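Local coordinates for protein pyruvate-formate lyase-activating enzyme (Bacteroides vulgatus ATCC 8482, PDB 3CAN) that is probably an activating enzyme of the radical SAM superfamily and folds as an alpha/beta domain around a parallel sheet, at residues A[101-113]-A[156-170]. Residues are numbered along the deposited sequence; the frame is centred on the assembly and turned at random.
Sequences LIEGVNADEKNIK and MQTPSEEVQQQCIQI
Two neighbouring beta-alpha units of the parallel alpha/beta fold meet here, through the loop after strand 95-101 and the loop leading into helix 161-173. E103 and Q157 form a single antiparallel hydrogen-bonded bridge. E103 N donates to Q157 O (2.9 Å) in a bent bond, and Q157 N to E103 O (3.1 Å) more straightly. With CG anti to the backbone N and a bend at chi2 (61°), the E103 carboxylate reaches the helix start. There one water donates to E103 OE1 and accepts from S160 N. S160 is the N-cap, and its OG accepts from V163 N.

Beside the bridge, the CE methyl of selenomethionine M156 lies on I102 CG2 at 3.5 Å. P159 brings CG to L101 CD2 (3.9 Å) and CD to L101 O (3.3 Å). Further along, C167 SG sits between L101 CD2 and I112 CG1, 3.8 Å from the latter. In one of two modelled conformers, I170 crosses I112 at about a right angle. The axes of segments 109-113 and 161-170 approach to 9.9 Å and cross at -33°. C167 also packs on L131 of strand 128-133, which precedes helix 161-173. Such near-parallel helices beside a parallel sheet are typical of repeated beta-alpha units, consistent with the TIM-barrel-related radical SAM fold.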
ATOM      1  N   LEU A 101       1.681  -4.811  12.468  1.00 21.82           N
ATOM      2  CA  LEU A 101       2.034  -5.793  13.483  1.00 22.14           C
ATOM      3  C   LEU A 101       3.297  -5.325  14.201  1.00 22.32           C
ATOM      4  O   LEU A 101       4.364  -5.260  13.601  1.00 21.83           O
ATOM      5  CB  LEU A 101       2.249  -7.158  12.829  1.00 21.92           C
ATOM      6  CG  LEU A 101       2.326  -8.372  13.759  1.00 22.25           C
ATOM      7  CD1 LEU A 101       1.015  -8.591  14.543  1.00 21.97           C
ATOM      8  CD2 LEU A 101       2.683  -9.619  12.966  1.00 22.10           C
ATOM      9  N   ILE A 102       3.141  -4.977  15.475  1.00 23.01           N
ATOM     10  CA  ILE A 102       4.177  -4.295  16.247  1.00 23.27           C
ATOM     11  C   ILE A 102       4.435  -5.091  17.520  1.00 24.05           C
ATOM     12  O   ILE A 102       3.549  -5.216  18.365  1.00 23.31           O
ATOM     13  CB  ILE A 102       3.738  -2.856  16.626  1.00 23.49           C
ATOM     14  CG1 ILE A 102       3.235  -2.089  15.389  1.00 23.98           C
ATOM     15  CG2 ILE A 102       4.898  -2.104  17.299  1.00 23.53           C
ATOM     16  CD1 ILE A 102       2.261  -0.958  15.680  1.00 23.87           C
ATOM     17  N   GLU A 103       5.637  -5.651  17.630  1.00 24.78           N
ATOM     18  CA  GLU A 103       6.040  -6.362  18.828  1.00 25.51           C
ATOM     19  C   GLU A 103       6.087  -5.341  19.954  1.00 25.54           C
ATOM     20  O   GLU A 103       6.771  -4.314  19.829  1.00 26.23           O
ATOM     21  CB  GLU A 103       7.405  -7.011  18.617  1.00 25.97           C
ATOM     22  CG  GLU A 103       7.951  -7.764  19.809  1.00 26.77           C
ATOM     23  CD  GLU A 103       7.069  -8.911  20.252  1.00 30.50           C
ATOM     24  OE1 GLU A 103       6.690  -9.752  19.407  1.00 32.59           O
ATOM     25  OE2 GLU A 103       6.778  -8.989  21.458  1.00 33.71           O
ATOM     26  N   GLY A 104       5.356  -5.630  21.029  1.00 25.29           N
ATOM     27  CA  GLY A 104       5.185  -4.710  22.146  1.00 24.87           C
ATOM     28  C   GLY A 104       3.865  -3.960  22.171  1.00 24.86           C
ATOM     29  O   GLY A 104       3.530  -3.341  23.179  1.00 25.32           O
ATOM     30  N   VAL A 105       3.101  -4.028  21.078  1.00 23.42           N
ATOM     31  CA  VAL A 105       1.812  -3.340  20.993  1.00 22.80           C
ATOM     32  C   VAL A 105       0.636  -4.301  20.735  1.00 21.92           C
ATOM     33  O   VAL A 105      -0.374  -4.249  21.443  1.00 21.86           O
ATOM     34  CB  VAL A 105       1.838  -2.273  19.880  1.00 22.71           C
ATOM     35  CG1 VAL A 105       0.487  -1.570  19.755  1.00 22.11           C
ATOM     36  CG2 VAL A 105       2.962  -1.262  20.153  1.00 24.19           C
ATOM     37  N   ASN A 106       0.761  -5.154  19.724  1.00 21.67           N
ATOM     38  CA  ASN A 106      -0.389  -5.954  19.257  1.00 21.31           C
ATOM     39  C   ASN A 106      -0.065  -7.315  18.636  1.00 21.13           C
ATOM     40  O   ASN A 106      -0.938  -7.927  18.032  1.00 20.44           O
ATOM     41  CB  ASN A 106      -1.221  -5.130  18.264  1.00 20.89           C
ATOM     42  CG  ASN A 106      -0.456  -4.821  16.973  1.00 21.21           C
ATOM     43  OD1 ASN A 106       0.677  -5.270  16.792  1.00 19.92           O
ATOM     44  ND2 ASN A 106      -1.072  -4.058  16.089  1.00 19.38           N
ATOM     45  N   ALA A 107       1.174  -7.785  18.783  1.00 21.05           N
ATOM     46  CA  ALA A 107       1.583  -9.077  18.223  1.00 21.30           C
ATOM     47  C   ALA A 107       1.483 -10.206  19.243  1.00 21.73           C
ATOM     48  O   ALA A 107       1.907 -11.344  18.975  1.00 22.24           O
ATOM     49  CB  ALA A 107       3.024  -8.982  17.639  1.00 21.04           C
ATOM     50  N   ASP A 108       0.924  -9.906  20.412  1.00 21.36           N
ATOM     51  CA  ASP A 108       0.681 -10.925  21.426  1.00 21.44           C
ATOM     52  C   ASP A 108      -0.400 -11.904  20.974  1.00 20.90           C
ATOM     53  O   ASP A 108      -1.348 -11.525  20.283  1.00 20.55           O
ATOM     54  CB  ASP A 108       0.313 -10.296  22.782  1.00 21.42           C
ATOM     55  CG  ASP A 108      -0.832  -9.299  22.685  1.00 21.59           C
ATOM     56  OD1 ASP A 108      -0.658  -8.237  22.034  1.00 23.45           O
ATOM     57  OD2 ASP A 108      -1.905  -9.574  23.270  1.00 21.70           O
ATOM     58  N   GLU A 109      -0.246 -13.162  21.385  1.00 21.19           N
ATOM     59  CA  GLU A 109      -1.170 -14.231  21.039  1.00 21.19           C
ATOM     60  C   GLU A 109      -2.607 -13.857  21.427  1.00 20.50           C
ATOM     61  O   GLU A 109      -3.550 -14.104  20.670  1.00 19.60           O
ATOM     62  CB  GLU A 109      -0.747 -15.519  21.761  1.00 22.06           C
ATOM     63  CG  GLU A 109      -1.700 -16.665  21.613  1.00 23.37           C
ATOM     64  CD  GLU A 109      -1.224 -17.894  22.368  1.00 25.14           C
ATOM     65  OE1 GLU A 109      -0.070 -18.320  22.133  1.00 30.88           O
ATOM     66  OE2 GLU A 109      -2.002 -18.416  23.192  1.00 32.06           O
ATOM     67  N   LYS A 110      -2.773 -13.240  22.590  1.00 19.21           N
ATOM     68  CA  LYS A 110      -4.113 -12.843  23.023  1.00 19.02           C
ATOM     69  C   LYS A 110      -4.778 -11.918  22.006  1.00 17.71           C
ATOM     70  O   LYS A 110      -5.890 -12.187  21.556  1.00 16.93           O
ATOM     71  CB  LYS A 110      -4.086 -12.164  24.387  1.00 19.00           C
ATOM     72  CG  LYS A 110      -5.470 -11.715  24.855  1.00 20.26           C
ATOM     73  CD  LYS A 110      -5.401 -11.099  26.227  1.00 21.66           C
ATOM     74  CE  LYS A 110      -6.707 -10.434  26.613  1.00 24.06           C
ATOM     75  NZ  LYS A 110      -6.544  -9.677  27.919  1.00 27.14           N
ATOM     76  N   ASN A 111      -4.100 -10.841  21.626  1.00 17.43           N
ATOM     77  CA  ASN A 111      -4.713  -9.901  20.687  1.00 17.46           C
ATOM     78  C   ASN A 111      -5.042 -10.527  19.344  1.00 17.14           C
ATOM     79  O   ASN A 111      -6.104 -10.268  18.768  1.00 16.71           O
ATOM     80  CB  ASN A 111      -3.830  -8.691  20.430  1.00 17.77           C
ATOM     81  CG  ASN A 111      -4.506  -7.694  19.531  1.00 16.99           C
ATOM     82  OD1 ASN A 111      -5.561  -7.163  19.883  1.00 17.03           O
ATOM     83  ND2 ASN A 111      -3.921  -7.454  18.339  1.00 17.25           N
ATOM     84  N   ILE A 112      -4.130 -11.342  18.835  1.00 17.40           N
ATOM     85  CA  ILE A 112      -4.329 -11.957  17.531  1.00 16.82           C
ATOM     86  C   ILE A 112      -5.449 -12.985  17.588  1.00 16.29           C
ATOM     87  O   ILE A 112      -6.262 -13.060  16.670  1.00 15.73           O
ATOM     88  CB  ILE A 112      -3.018 -12.555  16.976  1.00 17.02           C
ATOM     89  CG1 ILE A 112      -1.954 -11.448  16.839  1.00 17.55           C
ATOM     90  CG2 ILE A 112      -3.250 -13.250  15.643  1.00 17.96           C
ATOM     91  CD1 ILE A 112      -2.344 -10.275  15.928  1.00 17.31           C
ATOM     92  N   LYS A 113      -5.527 -13.756  18.674  1.00 15.95           N
ATOM     93  CA  LYS A 113      -6.649 -14.682  18.849  1.00 15.82           C
ATOM     94  C   LYS A 113      -7.988 -13.952  18.979  1.00 15.33           C
ATOM     95  O   LYS A 113      -8.970 -14.353  18.352  1.00 14.26           O
ATOM     96  CB  LYS A 113      -6.431 -15.639  20.033  1.00 16.28           C
ATOM     97  CG  LYS A 113      -5.356 -16.710  19.766  1.00 17.25           C
ATOM     98  CD  LYS A 113      -5.197 -17.642  20.946  1.00 17.77           C
ATOM     99  CE  LYS A 113      -4.249 -18.762  20.602  1.00 19.77           C
ATOM    100  NZ  LYS A 113      -4.041 -19.684  21.765  1.00 21.49           N
HETATM  101  N   MSE A 156       8.261  -0.653  20.652  1.00 46.16           N
HETATM  102  CA  MSE A 156       7.806  -0.856  19.281  1.00 46.21           C
HETATM  103  C   MSE A 156       8.938  -1.421  18.449  1.00 45.35           C
HETATM  104  O   MSE A 156       9.862  -0.698  18.064  1.00 45.43           O
HETATM  105  CB  MSE A 156       7.336   0.452  18.669  1.00 46.20           C
HETATM  106  CG  MSE A 156       6.079   0.981  19.294  1.00 46.94           C
HETATM  107 SE   MSE A 156       5.372   2.411  18.218  0.65 48.20          SE
HETATM  108  CE  MSE A 156       4.750   1.381  16.687  1.00 48.02           C
ATOM    109  N   GLN A 157       8.862  -2.720  18.199  1.00 44.22           N
ATOM    110  CA  GLN A 157       9.892  -3.437  17.476  1.00 43.31           C
ATOM    111  C   GLN A 157       9.260  -4.245  16.366  1.00 42.02           C
ATOM    112  O   GLN A 157       8.059  -4.522  16.383  1.00 41.23           O
ATOM    113  CB  GLN A 157      10.630  -4.383  18.422  1.00 43.44           C
ATOM    114  CG  GLN A 157      11.118  -3.725  19.697  1.00 44.06           C
ATOM    115  CD  GLN A 157      11.776  -4.705  20.640  1.00 44.37           C
ATOM    116  OE1 GLN A 157      11.521  -5.909  20.580  1.00 46.33           O
ATOM    117  NE2 GLN A 157      12.629  -4.194  21.521  1.00 46.10           N
ATOM    118  N   THR A 158      10.089  -4.618  15.404  1.00 40.49           N
ATOM    119  CA  THR A 158       9.695  -5.523  14.344  1.00 39.56           C
ATOM    120  C   THR A 158       9.460  -6.897  14.967  1.00 39.32           C
ATOM    121  O   THR A 158      10.311  -7.383  15.715  1.00 38.97           O
ATOM    122  CB  THR A 158      10.808  -5.603  13.280  1.00 39.66           C
ATOM    123  OG1 THR A 158      11.114  -4.276  12.831  1.00 38.03           O
ATOM    124  CG2 THR A 158      10.385  -6.463  12.092  1.00 39.75           C
ATOM    125  N   PRO A 159       8.295  -7.513  14.698  1.00 38.83           N
ATOM    126  CA  PRO A 159       8.115  -8.870  15.209  1.00 38.60           C
ATOM    127  C   PRO A 159       9.053  -9.859  14.505  1.00 38.40           C
ATOM    128  O   PRO A 159       9.315  -9.728  13.300  1.00 38.00           O
ATOM    129  CB  PRO A 159       6.642  -9.172  14.912  1.00 38.57           C
ATOM    130  CG  PRO A 159       6.291  -8.277  13.771  1.00 38.87           C
ATOM    131  CD  PRO A 159       7.119  -7.040  13.944  1.00 38.96           C
ATOM    132  N   SER A 160       9.574 -10.818  15.267  1.00 37.88           N
ATOM    133  CA  SER A 160      10.446 -11.855  14.721  1.00 37.35           C
ATOM    134  C   SER A 160       9.721 -12.641  13.637  1.00 36.72           C
ATOM    135  O   SER A 160       8.492 -12.650  13.586  1.00 36.85           O
ATOM    136  CB  SER A 160      10.875 -12.814  15.827  1.00 37.55           C
ATOM    137  OG  SER A 160       9.754 -13.486  16.377  1.00 36.08           O
ATOM    138  N   GLU A 161      10.487 -13.294  12.770  1.00 35.69           N
ATOM    139  CA  GLU A 161       9.908 -14.175  11.762  1.00 34.88           C
ATOM    140  C   GLU A 161       9.027 -15.240  12.427  1.00 34.18           C
ATOM    141  O   GLU A 161       7.969 -15.593  11.899  1.00 34.34           O
ATOM    142  CB  GLU A 161      11.004 -14.831  10.914  1.00 35.07           C
ATOM    143  CG  GLU A 161      10.474 -15.627   9.723  1.00 35.55           C
ATOM    144  CD  GLU A 161      11.564 -16.074   8.752  1.00 35.87           C
ATOM    145  OE1 GLU A 161      12.768 -15.898   9.043  1.00 37.38           O
ATOM    146  OE2 GLU A 161      11.211 -16.609   7.681  1.00 37.41           O
ATOM    147  N   GLU A 162       9.459 -15.729  13.588  1.00 33.27           N
ATOM    148  CA  GLU A 162       8.718 -16.751  14.323  1.00 32.87           C
ATOM    149  C   GLU A 162       7.356 -16.227  14.760  1.00 31.88           C
ATOM    150  O   GLU A 162       6.345 -16.899  14.583  1.00 31.58           O
ATOM    151  CB  GLU A 162       9.509 -17.225  15.545  1.00 32.71           C
ATOM    152  CG  GLU A 162       8.899 -18.437  16.242  1.00 33.68           C
ATOM    153  CD  GLU A 162       9.661 -18.858  17.488  1.00 34.14           C
ATOM    154  OE1 GLU A 162      10.904 -18.715  17.523  1.00 35.87           O
ATOM    155  OE2 GLU A 162       9.007 -19.352  18.435  1.00 36.66           O
ATOM    156  N   VAL A 163       7.339 -15.030  15.337  1.00 31.21           N
ATOM    157  CA  VAL A 163       6.083 -14.406  15.764  1.00 30.72           C
ATOM    158  C   VAL A 163       5.160 -14.134  14.571  1.00 30.34           C
ATOM    159  O   VAL A 163       3.971 -14.439  14.627  1.00 29.92           O
ATOM    160  CB  VAL A 163       6.333 -13.111  16.582  1.00 30.58           C
ATOM    161  CG1 VAL A 163       5.042 -12.321  16.770  1.00 30.69           C
ATOM    162  CG2 VAL A 163       6.959 -13.446  17.939  1.00 30.38           C
ATOM    163  N   GLN A 164       5.707 -13.587  13.491  1.00 30.04           N
ATOM    164  CA  GLN A 164       4.928 -13.335  12.281  1.00 29.79           C
ATOM    165  C   GLN A 164       4.219 -14.599  11.801  1.00 29.67           C
ATOM    166  O   GLN A 164       3.017 -14.581  11.528  1.00 29.15           O
ATOM    167  CB  GLN A 164       5.817 -12.787  11.168  1.00 29.99           C
ATOM    168  CG  GLN A 164       6.313 -11.376  11.410  1.00 29.46           C
ATOM    169  CD  GLN A 164       7.269 -10.936  10.332  1.00 29.33           C
ATOM    170  OE1 GLN A 164       7.044 -11.205   9.150  1.00 28.07           O
ATOM    171  NE2 GLN A 164       8.342 -10.253  10.724  1.00 28.67           N
ATOM    172  N   GLN A 165       4.952 -15.704  11.732  1.00 29.26           N
ATOM    173  CA  GLN A 165       4.366 -16.960  11.275  1.00 29.04           C
ATOM    174  C   GLN A 165       3.367 -17.531  12.278  1.00 28.37           C
ATOM    175  O   GLN A 165       2.387 -18.152  11.881  1.00 27.66           O
ATOM    176  CB  GLN A 165       5.456 -17.988  10.956  1.00 29.35           C
ATOM    177  CG  GLN A 165       6.347 -17.589   9.788  1.00 31.07           C
ATOM    178  CD  GLN A 165       5.580 -17.372   8.479  1.00 33.06           C
ATOM    179  OE1 GLN A 165       4.564 -18.023   8.216  1.00 35.33           O
ATOM    180  NE2 GLN A 165       6.077 -16.458   7.652  1.00 35.25           N
ATOM    181  N   GLN A 166       3.636 -17.349  13.569  1.00 28.00           N
ATOM    182  CA  GLN A 166       2.693 -17.748  14.604  1.00 28.17           C
ATOM    183  C   GLN A 166       1.378 -16.990  14.438  1.00 27.08           C
ATOM    184  O   GLN A 166       0.312 -17.573  14.588  1.00 27.02           O
ATOM    185  CB  GLN A 166       3.295 -17.548  16.002  1.00 28.50           C
ATOM    186  CG  GLN A 166       4.355 -18.611  16.348  1.00 30.12           C
ATOM    187  CD  GLN A 166       5.220 -18.258  17.566  1.00 30.86           C
ATOM    188  OE1 GLN A 166       5.244 -17.110  18.018  1.00 36.47           O
ATOM    189  NE2 GLN A 166       5.936 -19.251  18.092  1.00 33.57           N
ATOM    190  N   CYS A 167       1.452 -15.705  14.094  1.00 26.21           N
ATOM    191  CA  CYS A 167       0.236 -14.908  13.874  1.00 26.11           C
ATOM    192  C   CYS A 167      -0.540 -15.400  12.651  1.00 24.67           C
ATOM    193  O   CYS A 167      -1.766 -15.502  12.666  1.00 23.72           O
ATOM    194  CB  CYS A 167       0.585 -13.430  13.723  1.00 26.24           C
ATOM    195  SG  CYS A 167       1.221 -12.681  15.239  1.00 26.94           S
ATOM    196  N   ILE A 168       0.184 -15.704  11.583  1.00 23.88           N
ATOM    197  CA  ILE A 168      -0.438 -16.270  10.402  1.00 23.08           C
ATOM    198  C   ILE A 168      -1.118 -17.598  10.726  1.00 22.74           C
ATOM    199  O   ILE A 168      -2.233 -17.853  10.263  1.00 22.66           O
ATOM    200  CB  ILE A 168       0.592 -16.468   9.268  1.00 23.26           C
ATOM    201  CG1 ILE A 168       1.101 -15.107   8.769  1.00 23.14           C
ATOM    202  CG2 ILE A 168      -0.013 -17.283   8.130  1.00 24.09           C
ATOM    203  CD1 ILE A 168       0.055 -14.239   8.056  1.00 25.05           C
ATOM    204  N   GLN A 169      -0.450 -18.443  11.510  1.00 22.66           N
ATOM    205  CA  GLN A 169      -1.013 -19.737  11.875  1.00 22.21           C
ATOM    206  C   GLN A 169      -2.308 -19.593  12.668  1.00 21.45           C
ATOM    207  O   GLN A 169      -3.268 -20.316  12.420  1.00 21.15           O
ATOM    208  CB  GLN A 169      -0.017 -20.575  12.681  1.00 22.89           C
ATOM    209  CG  GLN A 169      -0.460 -22.017  12.894  1.00 24.12           C
ATOM    210  CD  GLN A 169      -0.617 -22.761  11.573  1.00 28.09           C
ATOM    211  OE1 GLN A 169       0.328 -22.866  10.795  1.00 29.95           O
ATOM    212  NE2 GLN A 169      -1.817 -23.260  11.310  1.00 29.97           N
ATOM    213  N   ILE A 170      -2.317 -18.682  13.636  1.00 20.96           N
ATOM    214  CA  ILE A 170      -3.510 -18.430  14.450  0.50 20.84           C
ATOM    215  C   ILE A 170      -4.694 -18.073  13.553  1.00 20.93           C
ATOM    216  O   ILE A 170      -5.770 -18.662  13.638  1.00 19.96           O
ATOM    217  CB  ILE A 170      -3.268 -17.287  15.468  0.50 20.82           C
ATOM    218  CG1 ILE A 170      -2.293 -17.741  16.563  0.50 20.99           C
ATOM    219  CG2 ILE A 170      -4.587 -16.836  16.105  0.50 20.89           C
ATOM    220  CD1 ILE A 170      -1.635 -16.596  17.316  0.50 20.69           C
TER
HETATM  221  O   HOH W   1       8.907 -10.445  18.184  1.00 40.93           O